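Cys-Gly metallodipeptidase DUG1 (Saccharomyces cerevisiae, PDB 4G1P) hydrolyses Cys-Gly dipeptides as a zinc- or manganese-dependent homodimeric peptidase and serves as the catalytic component of the yeast glutathione-degrading complex. Local coordinates at residues F20-K25 / S50-Q55; A401-T406 / V412-T417. One frame throughout, in Å; residues are numbered along the deposited sequence.

Contact 1. Residues F20-K25 / S50-Q55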
ATOM      1  N   PHE A  20      31.352  19.294  -3.143  1.00 16.20           N
ATOM      2  CA  PHE A  20      30.966  18.002  -2.603  1.00 16.51           C
ATOM      3  C   PHE A  20      30.400  18.210  -1.217  1.00 18.30           C
ATOM      4  O   PHE A  20      29.370  17.647  -0.844  1.00 17.63           O
ATOM      5  CB  PHE A  20      32.178  17.079  -2.495  1.00 14.75           C
ATOM      6  CG  PHE A  20      32.598  16.449  -3.794  1.00 17.63           C
ATOM      7  CD1 PHE A  20      31.682  16.218  -4.807  1.00 16.94           C
ATOM      8  CD2 PHE A  20      33.923  16.067  -3.998  1.00 18.25           C
ATOM      9  CE1 PHE A  20      32.095  15.624  -6.008  1.00 22.39           C
ATOM     10  CE2 PHE A  20      34.340  15.475  -5.194  1.00 16.98           C
ATOM     11  CZ  PHE A  20      33.431  15.252  -6.194  1.00 16.25           C
ATOM     12  N   SER A  21      31.097  19.026  -0.447  1.00 18.20           N
ATOM     13  CA  SER A  21      30.696  19.277   0.912  1.00 16.14           C
ATOM     14  C   SER A  21      29.313  19.923   0.936  1.00 18.19           C
ATOM     15  O   SER A  21      28.409  19.486   1.663  1.00 20.88           O
ATOM     16  CB  SER A  21      31.726  20.166   1.590  1.00 16.93           C
ATOM     17  OG  SER A  21      31.330  20.453   2.916  1.00 24.44           O
ATOM     18  N   ARG A  22      29.148  20.961   0.132  1.00 16.01           N
ATOM     19  CA  ARG A  22      27.875  21.645   0.042  1.00 15.32           C
ATOM     20  C   ARG A  22      26.772  20.664  -0.352  1.00 17.12           C
ATOM     21  O   ARG A  22      25.692  20.667   0.237  1.00 17.75           O
ATOM     22  CB  ARG A  22      27.970  22.788  -0.956  1.00 13.06           C
ATOM     23  CG  ARG A  22      26.629  23.311  -1.397  1.00 16.36           C
ATOM     24  CD  ARG A  22      26.791  24.406  -2.435  1.00 16.81           C
ATOM     25  NE  ARG A  22      27.209  25.664  -1.826  1.00 18.54           N
ATOM     26  CZ  ARG A  22      27.910  26.602  -2.447  1.00 19.33           C
ATOM     27  NH1 ARG A  22      28.288  26.441  -3.709  1.00 17.07           N
ATOM     28  NH2 ARG A  22      28.230  27.707  -1.797  1.00 23.83           N
ATOM     29  N   LEU A  23      27.061  19.803  -1.320  1.00 13.80           N
ATOM     30  CA  LEU A  23      26.064  18.877  -1.828  1.00 13.38           C
ATOM     31  C   LEU A  23      25.729  17.800  -0.784  1.00 15.47           C
ATOM     32  O   LEU A  23      24.618  17.298  -0.734  1.00 15.17           O
ATOM     33  CB  LEU A  23      26.539  18.257  -3.136  1.00 11.21           C
ATOM     34  CG  LEU A  23      25.605  17.260  -3.808  1.00 14.99           C
ATOM     35  CD1 LEU A  23      24.276  17.901  -4.127  1.00 13.46           C
ATOM     36  CD2 LEU A  23      26.248  16.710  -5.063  1.00 16.62           C
ATOM     37  N   THR A  24      26.682  17.475   0.076  1.00 15.39           N
ATOM     38  CA  THR A  24      26.437  16.459   1.089  1.00 16.65           C
ATOM     39  C   THR A  24      25.447  16.956   2.127  1.00 18.09           C
ATOM     40  O   THR A  24      24.540  16.220   2.519  1.00 17.51           O
ATOM     41  CB  THR A  24      27.723  16.036   1.813  1.00 14.86           C
ATOM     42  OG1 THR A  24      28.674  15.543   0.861  1.00 15.71           O
ATOM     43  CG2 THR A  24      27.417  14.964   2.826  1.00 10.82           C
ATOM     44  N   LYS A  25      25.632  18.200   2.569  1.00 14.45           N
ATOM     45  CA  LYS A  25      24.777  18.776   3.600  1.00 15.99           C
ATOM     46  C   LYS A  25      23.343  18.853   3.121  1.00 18.61           C
ATOM     47  O   LYS A  25      22.412  18.487   3.847  1.00 18.18           O
ATOM     48  CB  LYS A  25      25.253  20.171   3.987  1.00 17.47           C
ATOM     49  CG  LYS A  25      26.480  20.180   4.873  1.00 19.13           C
ATOM     50  CD  LYS A  25      27.158  21.544   4.878  1.00 23.27           C
ATOM     51  CE  LYS A  25      28.440  21.506   5.679  1.00 28.71           C
ATOM     52  NZ  LYS A  25      29.038  20.141   5.583  1.00 29.85           N
ATOM     53  N   SER A  50      19.267  29.102   1.099  1.00 21.50           N
ATOM     54  CA  SER A  50      19.364  30.561   1.215  1.00 21.94           C
ATOM     55  C   SER A  50      20.673  30.971   1.864  1.00 19.74           C
ATOM     56  O   SER A  50      21.237  31.983   1.507  1.00 24.37           O
ATOM     57  CB  SER A  50      18.183  31.147   1.993  1.00 22.43           C
ATOM     58  OG  SER A  50      18.020  30.494   3.237  1.00 26.98           O
ATOM     59  N   GLU A  51      21.155  30.165   2.804  1.00 22.32           N
ATOM     60  CA  GLU A  51      22.452  30.380   3.436  1.00 23.97           C
ATOM     61  C   GLU A  51      23.617  30.256   2.450  1.00 27.52           C
ATOM     62  O   GLU A  51      24.553  31.069   2.473  1.00 26.47           O
ATOM     63  CB  GLU A  51      22.652  29.415   4.600  1.00 22.41           C
ATOM     64  CG  GLU A  51      22.028  29.885   5.887  1.00 23.71           C
ATOM     65  CD  GLU A  51      21.914  28.779   6.922  1.00 35.78           C
ATOM     66  OE1 GLU A  51      22.154  27.598   6.566  1.00 34.95           O
ATOM     67  OE2 GLU A  51      21.576  29.090   8.089  1.00 41.61           O
ATOM     68  N   GLN A  52      23.566  29.245   1.589  1.00 21.42           N
ATOM     69  CA  GLN A  52      24.579  29.126   0.551  1.00 23.37           C
ATOM     70  C   GLN A  52      24.525  30.316  -0.413  1.00 23.91           C
ATOM     71  O   GLN A  52      25.565  30.823  -0.838  1.00 23.31           O
ATOM     72  CB  GLN A  52      24.424  27.826  -0.229  1.00 21.76           C
ATOM     73  CG  GLN A  52      24.566  26.594   0.606  1.00 23.14           C
ATOM     74  CD  GLN A  52      25.842  26.601   1.387  1.00 25.68           C
ATOM     75  OE1 GLN A  52      26.933  26.503   0.821  1.00 22.53           O
ATOM     76  NE2 GLN A  52      25.723  26.728   2.702  1.00 27.94           N
ATOM     77  N   LEU A  53      23.318  30.747  -0.769  1.00 23.50           N
ATOM     78  CA  LEU A  53      23.168  31.882  -1.670  1.00 26.26           C
ATOM     79  C   LEU A  53      23.872  33.090  -1.060  1.00 26.13           C
ATOM     80  O   LEU A  53      24.706  33.743  -1.694  1.00 23.93           O
ATOM     81  CB  LEU A  53      21.689  32.194  -1.909  1.00 24.97           C
ATOM     82  CG  LEU A  53      20.995  31.678  -3.179  1.00 25.18           C
ATOM     83  CD1 LEU A  53      21.970  31.002  -4.137  1.00 19.97           C
ATOM     84  CD2 LEU A  53      19.824  30.769  -2.844  1.00 20.19           C
ATOM     85  N   SER A  54      23.549  33.347   0.198  1.00 24.96           N
ATOM     86  CA  SER A  54      24.052  34.512   0.888  1.00 24.53           C
ATOM     87  C   SER A  54      25.563  34.467   1.084  1.00 24.08           C
ATOM     88  O   SER A  54      26.230  35.482   0.957  1.00 22.98           O
ATOM     89  CB  SER A  54      23.341  34.658   2.223  1.00 24.98           C
ATOM     90  OG  SER A  54      23.832  35.775   2.930  1.00 31.11           O
ATOM     91  N   GLN A  55      26.105  33.295   1.397  1.00 28.34           N
ATOM     92  CA  GLN A  55      27.554  33.164   1.555  1.00 27.99           C
ATOM     93  C   GLN A  55      28.271  33.390   0.228  1.00 23.33           C
ATOM     94  O   GLN A  55      29.302  34.024   0.182  1.00 25.84           O
ATOM     95  CB  GLN A  55      27.933  31.813   2.164  1.00 26.78           C
ATOM     96  CG  GLN A  55      27.609  31.687   3.657  1.00 33.01           C
ATOM     97  CD  GLN A  55      27.662  30.239   4.151  1.00 44.33           C
ATOM     98  OE1 GLN A  55      28.205  29.357   3.478  1.00 48.57           O
ATOM     99  NE2 GLN A  55      27.088  29.991   5.326  1.00 43.23           N
TER
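Arg22 and Gln52 alone carry this contact, reaching toward each other from opposite directions between two helices whose closest CA atoms, those of the same two residues, are 8.2 Å apart. The bonding is purely side chain to side chain. Arg22 NE donates to Gln52 OE1 at 2.8 Å, with an N-H...O angle of 161°, and arrives in the amide's carbonyl plane on an oxygen lone pair. A second, more bent bond runs from Arg22 NH2 to the same Gln52 OE1 at 3.2 Å; this donor is tilted from the carbonyl plane. The guanidinium therefore grips side-on, through NE and one terminal nitrogen, with the oxygen lying almost in its plane, while the amide plane is turned 66° against it. Torsions explain the meeting: Arg22 sets out with CG anti to its own nitrogen and bends at chi3 (-76°), which turns the NE edge toward Gln52.

Beyond the bonds, contact is slight: Gln52 CG lies 3.7 Å from Arg22 NE, a carbon-to-nitrogen approach, and the two segments together bury 128 Å². Within helix 16-28, Thr24 OG1 bonds back to Phe20 O at 2.8 Å, on the face of that carbonyl opposite to Thr24 N.

The guanidinium has further partners, since Arg22 NH1 forms a salt bridge with Asp150 and a hydrogen bond with Asn147. With a leucine at Arg22, Gln52 OE1 would probably lose both donors, Asp150 its cationic mate and Asn147 its hydrogen-bond partner. Arg22 thus ties together helices 16-28, 39-55 and 135-154 near the surface, while Leu23 and Leu53 pack on helix 135-154 and Leu53 also reaches Ile61 of strand 61-64, an outermost strand of the six-stranded mixed sheet.

Contact 2. Residues A401-T406 / V412-T417; sequences AAKKAT and VDPDFT
Lys403, Thr406 and Pro414 bury the most surface where helix 397-410 meets the loop leading into strand 415-419. The proline ring lies against Thr406: Thr406 CB is 3.8 Å from Pro414 CD, and Thr406 CG2 touches both CD and CB of the ring. The threonine hydroxyl is engaged within its own helix, Thr406 OG1 donating to Ala402 O at 3.0 Å; with OG1 beside the backbone nitrogen (chi1 -58°), CG2 is left to meet the proline.

Lys403 runs out extended, crossing Pro414 at about a right angle, with its CG 3.9 Å from Pro414 CD. Farther along, its CE comes within 3.4 Å of Asp413 OD1. Lys403 NZ stays 4.3 Å from that oxygen, so the opposite charges are near but form no salt bridge. Between CG and CE, Lys403 CD passes the edge of the Phe416 ring, 4.2 Å from Phe416 CZ. No hydrogen bond joins the segments, which bury 286 Å² between them.

After helix 397-410 the chain turns back, laying its loop and the start of strand 415-419 against the helix. That strand pairs in parallel with strand 210-226, whose Leu211 touches Ala402, Thr406 and Pro414, while helix 458-477 packs against Ala401, Ala405 and Thr406.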
ATOM      1  N   ALA A 401      23.820  29.133 -27.840  1.00 18.26           N
ATOM      2  CA  ALA A 401      24.760  29.319 -26.739  1.00 19.61           C
ATOM      3  C   ALA A 401      25.035  27.993 -26.021  1.00 20.22           C
ATOM      4  O   ALA A 401      26.196  27.632 -25.796  1.00 17.42           O
ATOM      5  CB  ALA A 401      24.237  30.363 -25.759  1.00 18.39           C
ATOM      6  N   ALA A 402      23.964  27.273 -25.681  1.00 19.58           N
ATOM      7  CA  ALA A 402      24.086  26.009 -24.958  1.00 19.30           C
ATOM      8  C   ALA A 402      24.757  24.960 -25.819  1.00 19.13           C
ATOM      9  O   ALA A 402      25.541  24.155 -25.320  1.00 20.90           O
ATOM     10  CB  ALA A 402      22.723  25.512 -24.467  1.00 17.33           C
ATOM     11  N   LYS A 403      24.458  24.972 -27.114  1.00 19.37           N
ATOM     12  CA  LYS A 403      25.070  24.012 -28.034  1.00 23.24           C
ATOM     13  C   LYS A 403      26.588  24.179 -28.076  1.00 21.11           C
ATOM     14  O   LYS A 403      27.325  23.204 -27.946  1.00 21.52           O
ATOM     15  CB  LYS A 403      24.475  24.136 -29.440  1.00 24.35           C
ATOM     16  CG  LYS A 403      25.061  23.173 -30.432  1.00 25.35           C
ATOM     17  CD  LYS A 403      24.603  23.474 -31.847  1.00 31.72           C
ATOM     18  CE  LYS A 403      25.158  22.428 -32.815  1.00 44.51           C
ATOM     19  NZ  LYS A 403      25.110  22.854 -34.245  1.00 42.76           N
ATOM     20  N   LYS A 404      27.054  25.416 -28.242  1.00 21.53           N
ATOM     21  CA  LYS A 404      28.499  25.677 -28.266  1.00 24.34           C
ATOM     22  C   LYS A 404      29.144  25.324 -26.924  1.00 23.52           C
ATOM     23  O   LYS A 404      30.240  24.760 -26.874  1.00 23.81           O
ATOM     24  CB  LYS A 404      28.811  27.132 -28.637  1.00 23.37           C
ATOM     25  CG  LYS A 404      28.175  27.595 -29.940  1.00 32.16           C
ATOM     26  CD  LYS A 404      28.561  29.040 -30.282  1.00 40.63           C
ATOM     27  CE  LYS A 404      27.746  29.567 -31.472  1.00 45.66           C
ATOM     28  NZ  LYS A 404      28.161  30.939 -31.903  1.00 43.83           N
ATOM     29  N   ALA A 405      28.455  25.646 -25.837  1.00 21.56           N
ATOM     30  CA  ALA A 405      28.916  25.261 -24.508  1.00 20.54           C
ATOM     31  C   ALA A 405      29.089  23.742 -24.391  1.00 18.25           C
ATOM     32  O   ALA A 405      30.133  23.265 -23.980  1.00 18.77           O
ATOM     33  CB  ALA A 405      27.968  25.781 -23.462  1.00 20.60           C
ATOM     34  N   THR A 406      28.079  22.983 -24.791  1.00 19.92           N
ATOM     35  CA  THR A 406      28.174  21.525 -24.730  1.00 23.59           C
ATOM     36  C   THR A 406      29.327  21.015 -25.574  1.00 24.32           C
ATOM     37  O   THR A 406      30.112  20.166 -25.142  1.00 21.74           O
ATOM     38  CB  THR A 406      26.890  20.862 -25.228  1.00 20.33           C
ATOM     39  OG1 THR A 406      25.790  21.325 -24.443  1.00 19.52           O
ATOM     40  CG2 THR A 406      27.000  19.365 -25.113  1.00 18.34           C
ATOM     41  N   VAL A 412      31.530  17.043 -28.501  1.00 30.55           N
ATOM     42  CA  VAL A 412      30.583  16.709 -29.567  1.00 30.03           C
ATOM     43  C   VAL A 412      29.436  17.682 -29.471  1.00 32.15           C
ATOM     44  O   VAL A 412      29.275  18.345 -28.455  1.00 34.42           O
ATOM     45  CB  VAL A 412      30.000  15.289 -29.433  1.00 31.84           C
ATOM     46  CG1 VAL A 412      31.047  14.242 -29.737  1.00 37.60           C
ATOM     47  CG2 VAL A 412      29.425  15.077 -28.037  1.00 33.76           C
ATOM     48  N   ASP A 413      28.641  17.785 -30.524  1.00 35.21           N
ATOM     49  CA  ASP A 413      27.439  18.604 -30.449  1.00 32.87           C
ATOM     50  C   ASP A 413      26.323  17.758 -29.848  1.00 31.79           C
ATOM     51  O   ASP A 413      26.213  16.568 -30.133  1.00 35.79           O
ATOM     52  CB  ASP A 413      27.054  19.166 -31.824  1.00 31.21           C
ATOM     53  CG  ASP A 413      28.067  20.185 -32.351  1.00 41.00           C
ATOM     54  OD1 ASP A 413      28.218  21.267 -31.734  1.00 38.36           O
ATOM     55  OD2 ASP A 413      28.708  19.914 -33.393  1.00 47.19           O
ATOM     56  N   PRO A 414      25.505  18.360 -28.989  1.00 27.05           N
ATOM     57  CA  PRO A 414      24.448  17.605 -28.314  1.00 24.13           C
ATOM     58  C   PRO A 414      23.350  17.213 -29.267  1.00 24.52           C
ATOM     59  O   PRO A 414      23.081  17.963 -30.185  1.00 31.56           O
ATOM     60  CB  PRO A 414      23.890  18.618 -27.318  1.00 23.05           C
ATOM     61  CG  PRO A 414      24.204  19.947 -27.938  1.00 26.13           C
ATOM     62  CD  PRO A 414      25.537  19.769 -28.574  1.00 23.51           C
ATOM     63  N   ASP A 415      22.720  16.067 -29.054  1.00 24.72           N
ATOM     64  CA  ASP A 415      21.479  15.773 -29.741  1.00 22.51           C
ATOM     65  C   ASP A 415      20.417  16.747 -29.269  1.00 25.14           C
ATOM     66  O   ASP A 415      20.487  17.270 -28.150  1.00 24.83           O
ATOM     67  CB  ASP A 415      21.023  14.339 -29.466  1.00 27.06           C
ATOM     68  CG  ASP A 415      21.813  13.317 -30.258  1.00 35.28           C
ATOM     69  OD1 ASP A 415      22.478  13.724 -31.234  1.00 42.45           O
ATOM     70  OD2 ASP A 415      21.773  12.114 -29.921  1.00 37.01           O
ATOM     71  N   PHE A 416      19.441  17.016 -30.125  1.00 24.24           N
ATOM     72  CA  PHE A 416      18.303  17.822 -29.717  1.00 25.90           C
ATOM     73  C   PHE A 416      17.115  16.913 -29.424  1.00 24.35           C
ATOM     74  O   PHE A 416      16.622  16.207 -30.295  1.00 25.65           O
ATOM     75  CB  PHE A 416      17.964  18.847 -30.788  1.00 27.07           C
ATOM     76  CG  PHE A 416      18.933  19.989 -30.858  1.00 30.20           C
ATOM     77  CD1 PHE A 416      20.165  19.834 -31.464  1.00 32.16           C
ATOM     78  CD2 PHE A 416      18.605  21.224 -30.327  1.00 31.57           C
ATOM     79  CE1 PHE A 416      21.052  20.893 -31.539  1.00 40.51           C
ATOM     80  CE2 PHE A 416      19.481  22.286 -30.394  1.00 32.04           C
ATOM     81  CZ  PHE A 416      20.706  22.124 -31.005  1.00 38.13           C
ATOM     82  N   THR A 417      16.672  16.906 -28.178  1.00 26.10           N
ATOM     83  CA  THR A 417      15.744  15.876 -27.741  1.00 22.30           C
ATOM     84  C   THR A 417      14.540  16.466 -27.055  1.00 23.36           C
ATOM     85  O   THR A 417      14.551  17.608 -26.597  1.00 22.38           O
ATOM     86  CB  THR A 417      16.396  14.937 -26.722  1.00 20.80           C
ATOM     87  OG1 THR A 417      16.775  15.700 -25.570  1.00 24.61           O
ATOM     88  CG2 THR A 417      17.621  14.266 -27.301  1.00 19.60           C
TER

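How the contacts relate
The two contacts are separate elements of one chain, arranged in series: contact 1 closes before contact 2 opens. Their centres lie 29 Å apart and their nearest atoms about 20 Å, so neither touches the other. Contact 1 is a polar helix-to-helix link beside the six-stranded sheet; contact 2 packs a helix on the loop and strand start that follow it, without any hydrogen bond. Their centres lie about 22 and about 21 Å from the centre of the chain, contact 1 at the surface and contact 2 partly buried, both away from the two zinc sites and the Cys and Gly pockets. Helix 135-154, which contact 1 adjoins through Asp150 and Asn147, also contains Asp137, which ligates both zinc ions.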